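Local coordinates for thymidylate synthase 1 (Bacillus subtilis, PDB 1BKP), which catalyses the reductive methylation of dUMP to dTMP with 5,10-methylenetetrahydrofolate as methyl donor and reductant, and works as a homodimer, at residues Leu72-Leu77 against Phe109-Lys114; Val123-Tyr128 against His142-Trp147; Thr66-Leu71 against Tyr195-Arg200. All coordinates share one frame; numbering follows the deposited sequence.

Interaction 1. Residues Leu72-Leu77 against Phe109-Lys114; sequences LWIWQL and FQLGKK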
loop_
_atom_site.group_PDB
_atom_site.type_symbol
_atom_site.label_atom_id
_atom_site.label_comp_id
_atom_site.label_asym_id
_atom_site.label_seq_id
_atom_site.Cartn_x
_atom_site.Cartn_y
_atom_site.Cartn_z
ATOM N N LEU A 72 -21.178 -4.358 2.134
ATOM C CA LEU A 72 -22.035 -3.660 3.121
ATOM C C LEU A 72 -21.823 -4.146 4.558
ATOM O O LEU A 72 -21.806 -3.362 5.493
ATOM C CB LEU A 72 -23.522 -3.807 2.749
ATOM C CG LEU A 72 -23.881 -3.205 1.366
ATOM C CD1 LEU A 72 -25.372 -3.644 0.933
ATOM C CD2 LEU A 72 -23.792 -1.662 1.511
ATOM N N TRP A 73 -21.581 -5.440 4.703
ATOM C CA TRP A 73 -21.372 -6.068 6.000
ATOM C C TRP A 73 -20.076 -5.416 6.592
ATOM O O TRP A 73 -19.993 -5.127 7.790
ATOM C CB TRP A 73 -21.114 -7.578 5.766
ATOM C CG TRP A 73 -20.751 -8.373 6.967
ATOM C CD1 TRP A 73 -21.433 -8.444 8.135
ATOM C CD2 TRP A 73 -19.609 -9.240 7.122
ATOM N NE1 TRP A 73 -20.798 -9.300 9.025
ATOM C CE2 TRP A 73 -19.692 -9.819 8.409
ATOM C CE3 TRP A 73 -18.547 -9.592 6.299
ATOM C CZ2 TRP A 73 -18.753 -10.722 8.876
ATOM C CZ3 TRP A 73 -17.589 -10.512 6.777
ATOM C CH2 TRP A 73 -17.699 -11.054 8.019
ATOM N N ILE A 74 -18.996 -5.383 5.806
ATOM C CA ILE A 74 -17.748 -4.785 6.300
ATOM C C ILE A 74 -17.778 -3.226 6.504
ATOM O O ILE A 74 -17.398 -2.694 7.614
ATOM C CB ILE A 74 -16.581 -5.102 5.309
ATOM C CG1 ILE A 74 -16.360 -6.665 5.174
ATOM C CG2 ILE A 74 -15.209 -4.474 5.812
ATOM C CD1 ILE A 74 -15.525 -6.954 3.791
ATOM N N TRP A 75 -18.199 -2.509 5.473
ATOM C CA TRP A 75 -18.128 -1.040 5.470
ATOM C C TRP A 75 -19.334 -0.263 5.995
ATOM O O TRP A 75 -19.140 0.804 6.566
ATOM C CB TRP A 75 -17.886 -0.538 4.043
ATOM C CG TRP A 75 -16.421 -0.718 3.594
ATOM C CD1 TRP A 75 -15.765 -1.884 3.192
ATOM C CD2 TRP A 75 -15.436 0.320 3.622
ATOM N NE1 TRP A 75 -14.424 -1.600 2.975
ATOM C CE2 TRP A 75 -14.193 -0.261 3.217
ATOM C CE3 TRP A 75 -15.489 1.688 3.932
ATOM C CZ2 TRP A 75 -13.014 0.493 3.113
ATOM C CZ3 TRP A 75 -14.286 2.455 3.821
ATOM C CH2 TRP A 75 -13.085 1.850 3.416
ATOM N N GLN A 76 -20.533 -0.830 5.887
ATOM C CA GLN A 76 -21.750 -0.144 6.297
ATOM C C GLN A 76 -22.212 -0.628 7.656
ATOM O O GLN A 76 -22.335 0.178 8.581
ATOM C CB GLN A 76 -22.874 -0.342 5.271
ATOM C CG GLN A 76 -24.008 0.602 5.537
ATOM C CD GLN A 76 -25.206 0.182 4.751
ATOM O OE1 GLN A 76 -25.680 -0.908 4.941
ATOM N NE2 GLN A 76 -25.637 1.008 3.769
ATOM N N LEU A 77 -22.391 -1.946 7.836
ATOM C CA LEU A 77 -22.796 -2.449 9.142
ATOM C C LEU A 77 -21.553 -2.463 10.033
ATOM O O LEU A 77 -21.650 -2.479 11.287
ATOM C CB LEU A 77 -23.342 -3.894 9.020
ATOM C CG LEU A 77 -24.413 -4.163 7.913
ATOM C CD1 LEU A 77 -25.052 -5.609 8.128
ATOM C CD2 LEU A 77 -25.424 -3.153 7.829
ATOM N N PHE A 109 -14.901 -5.028 12.211
ATOM C CA PHE A 109 -14.585 -4.634 13.587
ATOM C C PHE A 109 -13.599 -3.445 13.572
ATOM O O PHE A 109 -13.797 -2.454 14.296
ATOM C CB PHE A 109 -13.944 -5.796 14.326
ATOM C CG PHE A 109 -13.638 -5.470 15.762
ATOM C CD1 PHE A 109 -14.642 -5.613 16.742
ATOM C CD2 PHE A 109 -12.402 -4.944 16.119
ATOM C CE1 PHE A 109 -14.367 -5.210 18.074
ATOM C CE2 PHE A 109 -12.139 -4.527 17.425
ATOM C CZ PHE A 109 -13.120 -4.657 18.408
ATOM N N GLN A 110 -12.606 -3.458 12.672
ATOM C CA GLN A 110 -11.643 -2.382 12.636
ATOM C C GLN A 110 -12.297 -1.084 12.151
ATOM O O GLN A 110 -11.919 0.001 12.576
ATOM C CB GLN A 110 -10.469 -2.764 11.736
ATOM C CG GLN A 110 -9.528 -3.861 12.433
ATOM C CD GLN A 110 -9.021 -3.385 13.785
ATOM O OE1 GLN A 110 -8.704 -2.187 13.938
ATOM N NE2 GLN A 110 -8.929 -4.264 14.764
ATOM N N LEU A 111 -13.182 -1.201 11.168
ATOM C CA LEU A 111 -13.881 -0.022 10.587
ATOM C C LEU A 111 -14.908 0.646 11.535
ATOM O O LEU A 111 -15.342 1.816 11.300
ATOM C CB LEU A 111 -14.565 -0.371 9.249
ATOM C CG LEU A 111 -13.511 -0.619 8.120
ATOM C CD1 LEU A 111 -14.157 -0.930 6.810
ATOM C CD2 LEU A 111 -12.487 0.535 7.928
ATOM N N GLY A 112 -15.261 -0.094 12.611
ATOM C CA GLY A 112 -16.273 0.384 13.526
ATOM C C GLY A 112 -15.730 0.869 14.859
ATOM O O GLY A 112 -16.524 1.418 15.639
ATOM N N LYS A 113 -14.413 0.729 15.115
ATOM C CA LYS A 113 -13.828 1.121 16.376
ATOM C C LYS A 113 -13.853 2.647 16.473
ATOM O O LYS A 113 -13.353 3.312 15.592
ATOM C CB LYS A 113 -12.393 0.631 16.370
ATOM C CG LYS A 113 -11.745 0.426 17.666
ATOM C CD LYS A 113 -10.655 -0.649 17.506
ATOM C CE LYS A 113 -10.004 -0.833 18.788
ATOM N NZ LYS A 113 -8.726 -1.511 18.609
ATOM N N LYS A 114 -14.381 3.206 17.540
ATOM C CA LYS A 114 -14.426 4.692 17.652
ATOM C C LYS A 114 -13.066 5.136 18.170
ATOM O O LYS A 114 -12.859 5.164 19.350
ATOM C CB LYS A 114 -15.552 5.131 18.619
ATOM C CG LYS A 114 -16.951 4.592 18.279
ATOM C CD LYS A 114 -17.340 4.998 16.888
ATOM C CE LYS A 114 -18.717 4.393 16.454
ATOM N NZ LYS A 114 -18.645 3.349 15.328
#

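Interaction 2. Residues Val123-Tyr128 against His142-Trp147; sequences VDQVDY and HITMLW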
loop_
_atom_site.group_PDB
_atom_site.type_symbol
_atom_site.label_atom_id
_atom_site.label_comp_id
_atom_site.label_asym_id
_atom_site.label_seq_id
_atom_site.Cartn_x
_atom_site.Cartn_y
_atom_site.Cartn_z
ATOM N N VAL A 123 -15.158 8.975 16.814
ATOM C CA VAL A 123 -15.802 8.518 15.602
ATOM C C VAL A 123 -14.893 7.394 15.037
ATOM O O VAL A 123 -13.718 7.367 15.365
ATOM C CB VAL A 123 -15.808 9.862 14.791
ATOM C CG1 VAL A 123 -14.694 10.023 13.740
ATOM C CG2 VAL A 123 -17.189 10.428 14.611
ATOM N N ASP A 124 -15.442 6.534 14.166
ATOM C CA ASP A 124 -14.660 5.424 13.558
ATOM C C ASP A 124 -14.010 5.875 12.216
ATOM O O ASP A 124 -14.184 7.035 11.736
ATOM C CB ASP A 124 -15.562 4.148 13.431
ATOM C CG ASP A 124 -16.730 4.331 12.465
ATOM O OD1 ASP A 124 -16.590 4.996 11.380
ATOM O OD2 ASP A 124 -17.828 3.849 12.812
ATOM N N GLN A 125 -13.300 4.958 11.572
ATOM C CA GLN A 125 -12.622 5.305 10.332
ATOM C C GLN A 125 -13.505 5.695 9.204
ATOM O O GLN A 125 -13.108 6.451 8.347
ATOM C CB GLN A 125 -11.786 4.088 9.876
ATOM C CG GLN A 125 -10.536 3.801 10.773
ATOM C CD GLN A 125 -9.649 2.729 10.113
ATOM O OE1 GLN A 125 -9.195 2.935 8.941
ATOM N NE2 GLN A 125 -9.484 1.568 10.773
ATOM N N VAL A 126 -14.691 5.112 9.120
ATOM C CA VAL A 126 -15.541 5.401 7.990
ATOM C C VAL A 126 -16.174 6.820 8.177
ATOM O O VAL A 126 -16.135 7.632 7.250
ATOM C CB VAL A 126 -16.643 4.339 7.861
ATOM C CG1 VAL A 126 -17.598 4.691 6.716
ATOM C CG2 VAL A 126 -16.023 2.933 7.669
ATOM N N ASP A 127 -16.738 7.120 9.357
ATOM C CA ASP A 127 -17.288 8.467 9.557
ATOM C C ASP A 127 -16.217 9.537 9.525
ATOM O O ASP A 127 -16.454 10.637 8.990
ATOM C CB ASP A 127 -18.024 8.517 10.890
ATOM C CG ASP A 127 -19.337 7.726 10.851
ATOM O OD1 ASP A 127 -19.963 7.618 9.756
ATOM O OD2 ASP A 127 -19.657 7.159 11.909
ATOM N N TYR A 128 -14.998 9.180 9.938
ATOM C CA TYR A 128 -13.960 10.154 9.918
ATOM C C TYR A 128 -13.622 10.434 8.422
ATOM O O TYR A 128 -13.541 11.585 7.954
ATOM C CB TYR A 128 -12.707 9.615 10.624
ATOM C CG TYR A 128 -11.639 10.683 10.687
ATOM C CD1 TYR A 128 -11.685 11.681 11.674
ATOM C CD2 TYR A 128 -10.621 10.729 9.742
ATOM C CE1 TYR A 128 -10.740 12.671 11.726
ATOM C CE2 TYR A 128 -9.667 11.710 9.787
ATOM C CZ TYR A 128 -9.727 12.653 10.787
ATOM O OH TYR A 128 -8.637 13.471 10.889
ATOM N N HIS A 142 -6.101 10.539 3.377
ATOM C CA HIS A 142 -7.469 9.973 3.378
ATOM C C HIS A 142 -7.230 8.453 3.235
ATOM O O HIS A 142 -7.201 7.929 2.083
ATOM C CB HIS A 142 -8.203 10.424 2.124
ATOM C CG HIS A 142 -8.658 11.853 2.153
ATOM N ND1 HIS A 142 -9.283 12.417 3.269
ATOM C CD2 HIS A 142 -8.705 12.787 1.175
ATOM C CE1 HIS A 142 -9.697 13.635 2.965
ATOM N NE2 HIS A 142 -9.360 13.881 1.699
ATOM N N ILE A 143 -6.890 7.807 4.346
ATOM C CA ILE A 143 -6.552 6.382 4.334
ATOM C C ILE A 143 -7.387 5.523 5.313
ATOM O O ILE A 143 -7.756 6.049 6.368
ATOM C CB ILE A 143 -5.081 6.246 4.797
ATOM C CG1 ILE A 143 -4.100 6.854 3.761
ATOM C CG2 ILE A 143 -4.755 4.731 5.203
ATOM C CD1 ILE A 143 -2.723 6.971 4.267
ATOM N N THR A 144 -7.816 4.304 4.933
ATOM C CA THR A 144 -8.461 3.466 5.930
ATOM C C THR A 144 -7.509 2.283 5.937
ATOM O O THR A 144 -6.884 1.992 4.878
ATOM C CB THR A 144 -9.848 2.967 5.549
ATOM O OG1 THR A 144 -9.835 2.272 4.289
ATOM C CG2 THR A 144 -10.783 4.147 5.420
ATOM N N MET A 145 -7.566 1.563 7.036
ATOM C CA MET A 145 -6.615 0.487 7.329
ATOM C C MET A 145 -7.229 -0.568 8.144
ATOM O O MET A 145 -7.637 -0.286 9.318
ATOM C CB MET A 145 -5.464 1.152 8.208
ATOM C CG MET A 145 -4.249 0.223 8.599
ATOM S SD MET A 145 -3.553 -0.513 7.177
ATOM C CE MET A 145 -2.992 0.912 6.250
ATOM N N LEU A 146 -7.213 -1.792 7.619
ATOM C CA LEU A 146 -7.730 -2.943 8.391
ATOM C C LEU A 146 -6.584 -3.688 9.036
ATOM O O LEU A 146 -6.842 -4.425 10.011
ATOM C CB LEU A 146 -8.445 -3.911 7.493
ATOM C CG LEU A 146 -9.639 -3.423 6.685
ATOM C CD1 LEU A 146 -10.289 -4.486 5.726
ATOM C CD2 LEU A 146 -10.660 -2.851 7.711
ATOM N N TRP A 147 -5.344 -3.418 8.603
ATOM C CA TRP A 147 -4.116 -4.081 9.166
ATOM C C TRP A 147 -3.664 -3.311 10.435
ATOM O O TRP A 147 -2.773 -2.454 10.378
ATOM C CB TRP A 147 -2.954 -4.070 8.174
ATOM C CG TRP A 147 -1.854 -5.012 8.511
ATOM C CD1 TRP A 147 -0.783 -4.763 9.258
ATOM C CD2 TRP A 147 -1.766 -6.374 8.092
ATOM N NE1 TRP A 147 0.001 -5.902 9.351
ATOM C CE2 TRP A 147 -0.590 -6.906 8.647
ATOM C CE3 TRP A 147 -2.582 -7.193 7.304
ATOM C CZ2 TRP A 147 -0.187 -8.241 8.432
ATOM C CZ3 TRP A 147 -2.192 -8.535 7.083
ATOM C CH2 TRP A 147 -1.027 -9.033 7.633
HETATM O O HOH W 1 -10.207 7.222 8.420
#

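Interaction 3. Residues Thr66-Leu71 against Tyr195-Arg200; sequences TAIKEL and YNVLQR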
loop_
_atom_site.group_PDB
_atom_site.type_symbol
_atom_site.label_atom_id
_atom_site.label_comp_id
_atom_site.label_asym_id
_atom_site.label_seq_id
_atom_site.Cartn_x
_atom_site.Cartn_y
_atom_site.Cartn_z
ATOM N N THR A 66 -23.302 -11.009 -4.202
ATOM C CA THR A 66 -22.531 -11.461 -3.041
ATOM C C THR A 66 -21.393 -10.457 -2.727
ATOM O O THR A 66 -21.167 -10.137 -1.570
ATOM C CB THR A 66 -21.878 -12.765 -3.370
ATOM O OG1 THR A 66 -22.950 -13.646 -3.702
ATOM C CG2 THR A 66 -21.072 -13.308 -2.194
ATOM N N ALA A 67 -20.761 -9.914 -3.756
ATOM C CA ALA A 67 -19.680 -8.919 -3.517
ATOM C C ALA A 67 -20.208 -7.678 -2.833
ATOM O O ALA A 67 -19.531 -7.152 -1.904
ATOM C CB ALA A 67 -19.021 -8.553 -4.857
ATOM N N ILE A 68 -21.372 -7.157 -3.312
ATOM C CA ILE A 68 -21.988 -6.011 -2.661
ATOM C C ILE A 68 -22.473 -6.332 -1.267
ATOM O O ILE A 68 -22.314 -5.513 -0.352
ATOM C CB ILE A 68 -23.067 -5.388 -3.516
ATOM C CG1 ILE A 68 -22.391 -4.957 -4.799
ATOM C CG2 ILE A 68 -23.773 -4.236 -2.809
ATOM C CD1 ILE A 68 -23.395 -4.406 -5.871
ATOM N N LYS A 69 -23.021 -7.533 -1.063
ATOM C CA LYS A 69 -23.423 -7.890 0.321
ATOM C C LYS A 69 -22.277 -7.874 1.324
ATOM O O LYS A 69 -22.465 -7.335 2.466
ATOM C CB LYS A 69 -24.216 -9.216 0.387
ATOM C CG LYS A 69 -25.615 -9.119 -0.212
ATOM C CD LYS A 69 -26.156 -10.530 -0.393
ATOM C CE LYS A 69 -27.591 -10.499 -0.871
ATOM N NZ LYS A 69 -28.058 -11.878 -1.173
ATOM N N GLU A 70 -21.140 -8.510 0.946
ATOM C CA GLU A 70 -19.951 -8.565 1.816
ATOM C C GLU A 70 -19.432 -7.154 1.989
ATOM O O GLU A 70 -19.084 -6.775 3.090
ATOM C CB GLU A 70 -18.873 -9.421 1.182
ATOM C CG GLU A 70 -17.663 -9.579 2.013
ATOM C CD GLU A 70 -16.605 -10.275 1.198
ATOM O OE1 GLU A 70 -16.732 -11.501 1.033
ATOM O OE2 GLU A 70 -15.811 -9.583 0.554
ATOM N N LEU A 71 -19.428 -6.355 0.925
ATOM C CA LEU A 71 -19.001 -4.926 1.098
ATOM C C LEU A 71 -19.838 -4.209 2.162
ATOM O O LEU A 71 -19.304 -3.557 3.046
ATOM C CB LEU A 71 -19.107 -4.199 -0.242
ATOM C CG LEU A 71 -18.569 -2.750 -0.185
ATOM C CD1 LEU A 71 -17.024 -2.768 -0.165
ATOM C CD2 LEU A 71 -19.123 -1.982 -1.366
ATOM N N TYR A 195 -14.694 -3.134 -4.734
ATOM C CA TYR A 195 -14.172 -1.821 -4.309
ATOM C C TYR A 195 -14.562 -0.678 -5.231
ATOM O O TYR A 195 -14.643 0.512 -4.784
ATOM C CB TYR A 195 -12.648 -1.873 -3.918
ATOM C CG TYR A 195 -12.534 -2.292 -2.483
ATOM C CD1 TYR A 195 -12.635 -3.673 -2.106
ATOM C CD2 TYR A 195 -12.377 -1.314 -1.458
ATOM C CE1 TYR A 195 -12.576 -4.067 -0.760
ATOM C CE2 TYR A 195 -12.336 -1.669 -0.113
ATOM C CZ TYR A 195 -12.435 -3.068 0.218
ATOM O OH TYR A 195 -12.420 -3.377 1.561
ATOM N N ASN A 196 -14.822 -0.992 -6.512
ATOM C CA ASN A 196 -15.294 0.071 -7.400
ATOM C C ASN A 196 -16.743 0.474 -6.977
ATOM O O ASN A 196 -17.144 1.683 -6.989
ATOM C CB ASN A 196 -15.270 -0.418 -8.864
ATOM C CG ASN A 196 -15.574 0.700 -9.819
ATOM O OD1 ASN A 196 -16.666 0.781 -10.252
ATOM N ND2 ASN A 196 -14.630 1.664 -10.020
ATOM N N VAL A 197 -17.529 -0.514 -6.543
ATOM C CA VAL A 197 -18.887 -0.179 -6.044
ATOM C C VAL A 197 -18.758 0.778 -4.813
ATOM O O VAL A 197 -19.397 1.818 -4.756
ATOM C CB VAL A 197 -19.710 -1.471 -5.674
ATOM C CG1 VAL A 197 -21.116 -1.062 -5.153
ATOM C CG2 VAL A 197 -19.868 -2.247 -6.946
ATOM N N LEU A 198 -17.769 0.529 -3.954
ATOM C CA LEU A 198 -17.599 1.373 -2.796
ATOM C C LEU A 198 -17.232 2.820 -3.289
ATOM O O LEU A 198 -17.690 3.789 -2.695
ATOM C CB LEU A 198 -16.451 0.869 -1.919
ATOM C CG LEU A 198 -16.207 1.676 -0.639
ATOM C CD1 LEU A 198 -17.429 1.516 0.361
ATOM C CD2 LEU A 198 -14.857 1.134 -0.016
ATOM N N GLN A 199 -16.402 2.936 -4.332
ATOM C CA GLN A 199 -16.042 4.240 -4.851
ATOM C C GLN A 199 -17.303 4.997 -5.263
ATOM O O GLN A 199 -17.429 6.236 -4.971
ATOM C CB GLN A 199 -15.150 4.135 -6.068
ATOM C CG GLN A 199 -14.558 5.474 -6.451
ATOM C CD GLN A 199 -13.615 5.351 -7.624
ATOM O OE1 GLN A 199 -13.578 4.310 -8.246
ATOM N NE2 GLN A 199 -12.879 6.432 -7.966
ATOM N N ARG A 200 -18.128 4.333 -6.093
ATOM C CA ARG A 200 -19.394 4.918 -6.563
ATOM C C ARG A 200 -20.317 5.288 -5.422
ATOM O O ARG A 200 -20.930 6.386 -5.454
ATOM C CB ARG A 200 -20.085 3.970 -7.558
ATOM C CG ARG A 200 -19.160 3.775 -8.853
ATOM C CD ARG A 200 -19.701 2.729 -9.834
ATOM N NE ARG A 200 -18.710 2.593 -10.892
ATOM C CZ ARG A 200 -18.879 3.024 -12.131
ATOM N NH1 ARG A 200 -20.060 3.530 -12.541
ATOM N NH2 ARG A 200 -17.896 2.871 -12.970
#

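Interaction 1. Residues Leu72-Leu77 against Phe109-Lys114
Leu-111 drives one methyl, CD1, onto a face of the Trp-75 indole. Leu-111 CD1 stands 3.7 Å from the centroid of the five-membered ring of Trp-75 and 12° off the ring normal, a CH-pi contact with the methyl over the ring rather than at its rim. From there Leu-111 CD1 lies 3.7 Å from Trp-75 CE2, the bond shared by the two rings passing beneath it. With CG anti to the carbonyl carbon (chi1 -77°), the Trp-75 indole swings back toward Leu-111, although its CB sets off the other way. Ile-74 completes the hydrophobic part: its CG2 branch, anti to the backbone N, comes within 3.8 Å of the same Leu-111 CD1. Replacing the Trp-75 indole by an alanine methyl is likely to leave Leu-111 CD1 without its aromatic platform and Tyr-195 OH without its N-H partner.

All of this is buried, whereas beyond Gly-112 the second segment turns polar and more exposed. There Lys-114 NZ bonds back to Gly-112 O at 2.9 Å and also forms a salt bridge with Asp-124, while Lys-113 pairs with Glu-151 of its own chain and with Asp-150 of the second subunit. The contact thus joins the C-terminal end of helix 64-75 to the short helix 108-112, with Val-126 of helix 125-135 against both Trp-75 and Leu-111, and Leu-198 of helix 188-206 against Trp-75.

Interaction 2. Residues Val123-Tyr128 against His142-Trp147
Gln-125 OE1 accepts the backbone N-H of Met-145 at 2.9 Å, in the carbonyl plane and on a lone pair, with an N-H...O angle of 152°. The same amide returns the bond: Gln-125 NE2 donates to Met-145 O at 3.0 Å, nearly straight at 164°. This acceptor lies in the plane of the glutamine amide, although the donor is tilted from the carbonyl plane of Met-145. Two bonds to one residue fix the rotation of the amide, and Gln-125 occupies the backbone N-H and C=O of Met-145 much as a neighbouring strand would. Strand 143-145 is one of the two outermost strands, within this chain, of the mixed sheet of the thymidylate synthase fold; strand 161-169 pairs with its other edge, and Thr-144 OG1 is bonded to the hydroxyl of Thr-164. Gln-125 reaches the strand from the first turn of helix 125-135, through a chain extended beyond CG. Asp-124 is the N-cap of that helix, its OD1 accepting from Asp-127 N at 2.9 Å and more weakly from Val-126 N. A water 3.0 Å from Gln-125 O makes a weak link to Ile-143 O. Met-145 packs on Met-145, and Gln-125 on Pro-149, both of the second subunit.

Interaction 3. Residues Thr66-Leu71 against Tyr195-Arg200
Ile-68 is the first residue of its segment to touch 195-200, although Thr-66 and Ala-67 before it already rest on Phe-190 of the same helix 188-206, and it does so through the outer end of its longer branch. CD1 of Ile-68 lies 4.1 Å from CG1 of Val-197, and Ile-68 CG1 is equally near the same methyl. The two side chains cross at about a right angle, so Val-197 meets the flank of the isoleucine. Ile-68 also packs on Ile-258 of a loop. Further along, Glu-70 bonds through OE1 to Trp-93 NE1 and rests on Phe-190.

One turn on from Ile-68, Leu-71 points toward the partner helix and has the largest share of the contact. Its CG is anti to the backbone N (chi1 -175°), which lays both methyls against Leu-198 CB: CD2 of Leu-71 sits 3.9 Å from Leu-198 CB and equally close to Leu-198 N, with Val-197 CG1 more loosely beside CD2 at 4.4 Å. The side-chain packing is apolar across two helices whose segment axes approach to 10.0 Å and cross at -62°. Helix 188-206 is the long buried helix that lies against the mixed sheet of the thymidylate synthase fold, and helix 64-75 packs on it from another side. Leu-198 continues from this contact to Trp-166 of strand 161-169.

From the N terminus, helix 64-75 is the first element used, and two contacts start from it. Its residues 66-71 pair with 195-200 in interaction 3, closing a loop of 123 residues within which both other contacts are nested. Interaction 1 closes first, between the helix end and 109-114; interaction 2 then opens at 123-128 and closes on strand 143-145, so these two follow in series without crossing. They touch where Trp-75 packs on Thr-144. Trp-75 joins interaction 1 to interaction 3 by a probable hydrogen bond to Tyr-195, whereas interactions 2 and 3 do not touch. Interactions 1 and 3 join helix 64-75 to helices 108-112 and 188-206, and interaction 2 joins helix 125-135 to edge strand 143-145.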